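Local coordinates for putative peptide binding protein (Ruminococcus gnavus, PDB 3NOH) that is of unknown function but probably binds peptides, and probably resembles periplasmic binding proteins, at residues A[62-73]-A[109-117]. Sequence-based numbering, arbitrary orientation.
Sequences FDIYVSETDYAL and KYEAFLSES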
loop_
_atom_site.group_PDB
_atom_site.type_symbol
_atom_site.label_atom_id
_atom_site.label_comp_id
_atom_site.label_asym_id
_atom_site.label_seq_id
_atom_site.Cartn_x
_atom_site.Cartn_y
_atom_site.Cartn_z
ATOM N N PHE A 62 0.628 -9.040 -5.487
ATOM C CA PHE A 62 1.669 -8.068 -5.139
ATOM C C PHE A 62 1.847 -8.006 -3.644
ATOM O O PHE A 62 0.985 -8.446 -2.879
ATOM C CB PHE A 62 1.417 -6.664 -5.734
ATOM C CG PHE A 62 0.199 -5.965 -5.195
ATOM C CD1 PHE A 62 -1.062 -6.214 -5.751
ATOM C CD2 PHE A 62 0.288 -5.094 -4.131
ATOM C CE1 PHE A 62 -2.189 -5.579 -5.215
ATOM C CE2 PHE A 62 -0.857 -4.436 -3.619
ATOM C CZ PHE A 62 -2.085 -4.687 -4.165
ATOM N N ASP A 63 2.992 -7.504 -3.226
ATOM C CA ASP A 63 3.295 -7.359 -1.824
ATOM C C ASP A 63 3.065 -5.916 -1.389
ATOM O O ASP A 63 3.330 -4.941 -2.125
ATOM C CB ASP A 63 4.754 -7.758 -1.554
ATOM C CG ASP A 63 5.048 -9.233 -1.853
ATOM O OD1 ASP A 63 4.123 -10.037 -1.843
ATOM O OD2 ASP A 63 6.246 -9.554 -2.113
ATOM N N ILE A 64 2.690 -5.755 -0.126
ATOM C CA ILE A 64 2.621 -4.459 0.513
ATOM C C ILE A 64 3.601 -4.423 1.678
ATOM O O ILE A 64 3.503 -5.229 2.601
ATOM C CB ILE A 64 1.206 -4.133 1.070
ATOM C CG1 ILE A 64 0.197 -4.149 -0.082
ATOM C CG2 ILE A 64 1.216 -2.758 1.775
ATOM C CD1 ILE A 64 -1.288 -4.032 0.326
ATOM N N TYR A 65 4.566 -3.532 1.651
ATOM C CA TYR A 65 5.507 -3.359 2.752
ATOM C C TYR A 65 4.975 -2.396 3.810
ATOM O O TYR A 65 4.215 -1.489 3.515
ATOM C CB TYR A 65 6.844 -2.828 2.246
ATOM C CG TYR A 65 7.593 -3.693 1.282
ATOM C CD1 TYR A 65 7.304 -5.021 1.118
ATOM C CD2 TYR A 65 8.673 -3.153 0.591
ATOM C CE1 TYR A 65 8.047 -5.833 0.234
ATOM C CE2 TYR A 65 9.418 -3.929 -0.273
ATOM C CZ TYR A 65 9.128 -5.269 -0.417
ATOM O OH TYR A 65 9.871 -6.041 -1.305
ATOM N N VAL A 66 5.374 -2.606 5.053
ATOM C CA VAL A 66 4.940 -1.785 6.175
ATOM C C VAL A 66 6.082 -1.727 7.179
ATOM O O VAL A 66 6.802 -2.700 7.336
ATOM C CB VAL A 66 3.659 -2.367 6.836
ATOM C CG1 VAL A 66 3.891 -3.798 7.350
ATOM C CG2 VAL A 66 3.151 -1.483 7.983
ATOM N N SER A 67 6.215 -0.610 7.900
ATOM C CA SER A 67 7.237 -0.562 8.929
ATOM C C SER A 67 6.834 -1.416 10.156
ATOM O O SER A 67 5.703 -1.322 10.679
ATOM C CB SER A 67 7.392 0.858 9.420
ATOM O OG SER A 67 8.219 0.902 10.591
ATOM N N GLU A 68 7.773 -2.234 10.600
ATOM C CA GLU A 68 7.539 -3.171 11.700
ATOM C C GLU A 68 7.316 -2.511 13.067
ATOM O O GLU A 68 6.871 -3.192 14.016
ATOM C CB GLU A 68 8.722 -4.147 11.783
ATOM C CG GLU A 68 10.028 -3.507 12.244
ATOM C CD GLU A 68 11.277 -4.383 11.972
ATOM O OE1 GLU A 68 11.126 -5.510 11.395
ATOM O OE2 GLU A 68 12.406 -3.917 12.305
ATOM N N THR A 69 7.623 -1.207 13.194
ATOM C CA THR A 69 7.348 -0.481 14.395
ATOM C C THR A 69 6.090 0.373 14.366
ATOM O O THR A 69 5.792 1.064 15.331
ATOM C CB THR A 69 8.583 0.339 14.849
ATOM O OG1 THR A 69 9.076 1.123 13.771
ATOM C CG2 THR A 69 9.729 -0.605 15.297
ATOM N N ASP A 70 5.335 0.303 13.265
ATOM C CA ASP A 70 4.072 0.981 13.194
ATOM C C ASP A 70 2.987 -0.079 13.467
ATOM O O ASP A 70 2.409 -0.667 12.552
ATOM C CB ASP A 70 3.886 1.647 11.803
ATOM C CG ASP A 70 2.692 2.559 11.774
ATOM O OD1 ASP A 70 1.772 2.402 12.664
ATOM O OD2 ASP A 70 2.634 3.431 10.863
ATOM N N TYR A 71 2.744 -0.338 14.731
ATOM C CA TYR A 71 1.929 -1.502 15.094
ATOM C C TYR A 71 0.488 -1.385 14.636
ATOM O O TYR A 71 -0.116 -2.373 14.182
ATOM C CB TYR A 71 2.003 -1.755 16.588
ATOM C CG TYR A 71 3.412 -1.813 17.143
ATOM C CD1 TYR A 71 4.419 -2.503 16.469
ATOM C CD2 TYR A 71 3.723 -1.221 18.363
ATOM C CE1 TYR A 71 5.710 -2.571 16.972
ATOM C CE2 TYR A 71 5.023 -1.272 18.882
ATOM C CZ TYR A 71 6.007 -1.944 18.180
ATOM O OH TYR A 71 7.293 -2.002 18.667
ATOM N N ALA A 72 -0.071 -0.176 14.739
ATOM C CA ALA A 72 -1.420 0.064 14.290
ATOM C C ALA A 72 -1.523 -0.143 12.785
ATOM O O ALA A 72 -2.517 -0.713 12.328
ATOM C CB ALA A 72 -1.889 1.468 14.633
ATOM N N LEU A 73 -0.540 0.335 12.034
ATOM C CA LEU A 73 -0.545 0.157 10.574
ATOM C C LEU A 73 -0.365 -1.303 10.141
ATOM O O LEU A 73 -0.926 -1.709 9.109
ATOM C CB LEU A 73 0.452 1.069 9.851
ATOM C CG LEU A 73 0.232 1.268 8.366
ATOM C CD1 LEU A 73 -1.206 1.818 8.000
ATOM C CD2 LEU A 73 1.349 2.196 7.804
ATOM N N LYS A 109 12.831 -0.645 -5.035
ATOM C CA LYS A 109 12.812 -2.086 -4.787
ATOM C C LYS A 109 11.609 -2.413 -3.897
ATOM O O LYS A 109 11.705 -2.919 -2.745
ATOM C CB LYS A 109 14.181 -2.580 -4.306
ATOM C CG LYS A 109 15.211 -2.572 -5.474
ATOM C CD LYS A 109 16.699 -2.314 -5.073
ATOM C CE LYS A 109 17.456 -3.545 -4.520
ATOM N NZ LYS A 109 18.259 -4.317 -5.529
ATOM N N TYR A 110 10.423 -2.120 -4.445
ATOM C CA TYR A 110 9.178 -2.405 -3.770
ATOM C C TYR A 110 8.082 -2.510 -4.809
ATOM O O TYR A 110 8.269 -2.059 -5.930
ATOM C CB TYR A 110 8.821 -1.326 -2.697
ATOM C CG TYR A 110 8.331 -0.027 -3.312
ATOM C CD1 TYR A 110 9.211 0.891 -3.850
ATOM C CD2 TYR A 110 6.968 0.264 -3.340
ATOM C CE1 TYR A 110 8.739 2.095 -4.411
ATOM C CE2 TYR A 110 6.484 1.430 -3.913
ATOM C CZ TYR A 110 7.381 2.351 -4.427
ATOM O OH TYR A 110 6.951 3.498 -5.021
ATOM N N GLU A 111 6.937 -3.054 -4.416
ATOM C CA GLU A 111 5.757 -3.134 -5.277
ATOM C C GLU A 111 4.769 -2.115 -4.763
ATOM O O GLU A 111 4.407 -1.173 -5.494
ATOM C CB GLU A 111 5.190 -4.572 -5.304
ATOM C CG GLU A 111 6.307 -5.556 -5.687
ATOM C CD GLU A 111 5.882 -6.982 -5.902
ATOM O OE1 GLU A 111 4.821 -7.355 -5.406
ATOM O OE2 GLU A 111 6.664 -7.742 -6.534
ATOM N N ALA A 112 4.324 -2.281 -3.520
ATOM C CA ALA A 112 3.447 -1.294 -2.837
ATOM C C ALA A 112 3.871 -1.168 -1.383
ATOM O O ALA A 112 4.542 -2.044 -0.844
ATOM C CB ALA A 112 1.940 -1.639 -2.951
ATOM N N PHE A 113 3.530 -0.057 -0.747
ATOM C CA PHE A 113 3.706 0.070 0.675
ATOM C C PHE A 113 2.635 0.905 1.308
ATOM O O PHE A 113 1.965 1.724 0.643
ATOM C CB PHE A 113 5.111 0.570 1.092
ATOM C CG PHE A 113 5.432 2.006 0.744
ATOM C CD1 PHE A 113 5.065 3.025 1.592
ATOM C CD2 PHE A 113 6.108 2.315 -0.425
ATOM C CE1 PHE A 113 5.378 4.331 1.309
ATOM C CE2 PHE A 113 6.427 3.620 -0.720
ATOM C CZ PHE A 113 6.039 4.644 0.139
ATOM N N LEU A 114 2.518 0.757 2.622
ATOM C CA LEU A 114 1.699 1.620 3.469
ATOM C C LEU A 114 2.592 2.308 4.461
ATOM O O LEU A 114 3.467 1.668 5.039
ATOM C CB LEU A 114 0.695 0.776 4.244
ATOM C CG LEU A 114 -0.508 0.270 3.466
ATOM C CD1 LEU A 114 -1.154 -0.920 4.205
ATOM C CD2 LEU A 114 -1.516 1.417 3.242
ATOM N N SER A 115 2.378 3.589 4.718
ATOM C CA SER A 115 3.152 4.246 5.764
ATOM C C SER A 115 2.434 5.459 6.292
ATOM O O SER A 115 1.551 6.048 5.644
ATOM C CB SER A 115 4.566 4.658 5.282
ATOM O OG SER A 115 4.510 5.799 4.412
ATOM N N GLU A 116 2.846 5.878 7.491
ATOM C CA GLU A 116 2.581 7.233 7.949
ATOM C C GLU A 116 3.053 8.167 6.835
ATOM O O GLU A 116 4.103 7.901 6.215
ATOM C CB GLU A 116 3.356 7.552 9.241
ATOM C CG GLU A 116 2.764 6.819 10.414
ATOM C CD GLU A 116 3.294 7.241 11.795
ATOM O OE1 GLU A 116 4.109 8.189 11.909
ATOM O OE2 GLU A 116 2.707 6.681 12.774
ATOM N N SER A 117 2.318 9.234 6.597
ATOM C CA SER A 117 2.553 10.064 5.422
ATOM C C SER A 117 3.980 10.657 5.392
ATOM O O SER A 117 4.525 10.816 4.278
ATOM C CB SER A 117 1.526 11.167 5.287
ATOM O OG SER A 117 1.564 12.059 6.379
HETATM O O HOH W 1 5.138 1.850 7.255
HETATM O O HOH W 2 4.454 3.886 9.015
HETATM O O HOH W 3 0.588 4.889 12.909
#
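Tyr-65 lies beside Phe-113 in a parallel strand pair. Its N donates to Ala-112 O at 2.9 Å, and its O accepts from Leu-114 N. The Tyr-65 side chain runs back toward the start of 109-117, because CG stands anti to the carbonyl carbon (chi1 -62°). CB meets Phe-113 CB at 4.0 Å. CD2 and CE2 lie against Tyr-110 CB, CE2 at 3.6 Å. CE2 also has Lys-109 O at the ring edge, 3.5 Å away. At the tip, OH bonds to Arg-104 NH1, which also holds Lys-109 O. Cutting Tyr-65 back to an alanine is likely to leave Arg-104 without its phenol partner and open a gap beside Tyr-110 CB. Upstream, the extended Glu-111 side chain brings OE1 to Asp-63 N at 2.8 Å, occupying an amide at the end of the ladder. Farther along, water 1 joins Ser-67 N to Leu-114 O. On the other face, Ile-64 CG2 touches Leu-114 CD1 at 3.9 Å. Both side chains pack under helix 71-86, and Asp-70 caps its N-terminus through Leu-73 N. Strand 61-67 sits inside the mixed sheet, between 90-96 and 112-116, with 22-27 beyond 112-116; it forms a beta-alpha-beta crossover with helix 71-86 and strand 90-96.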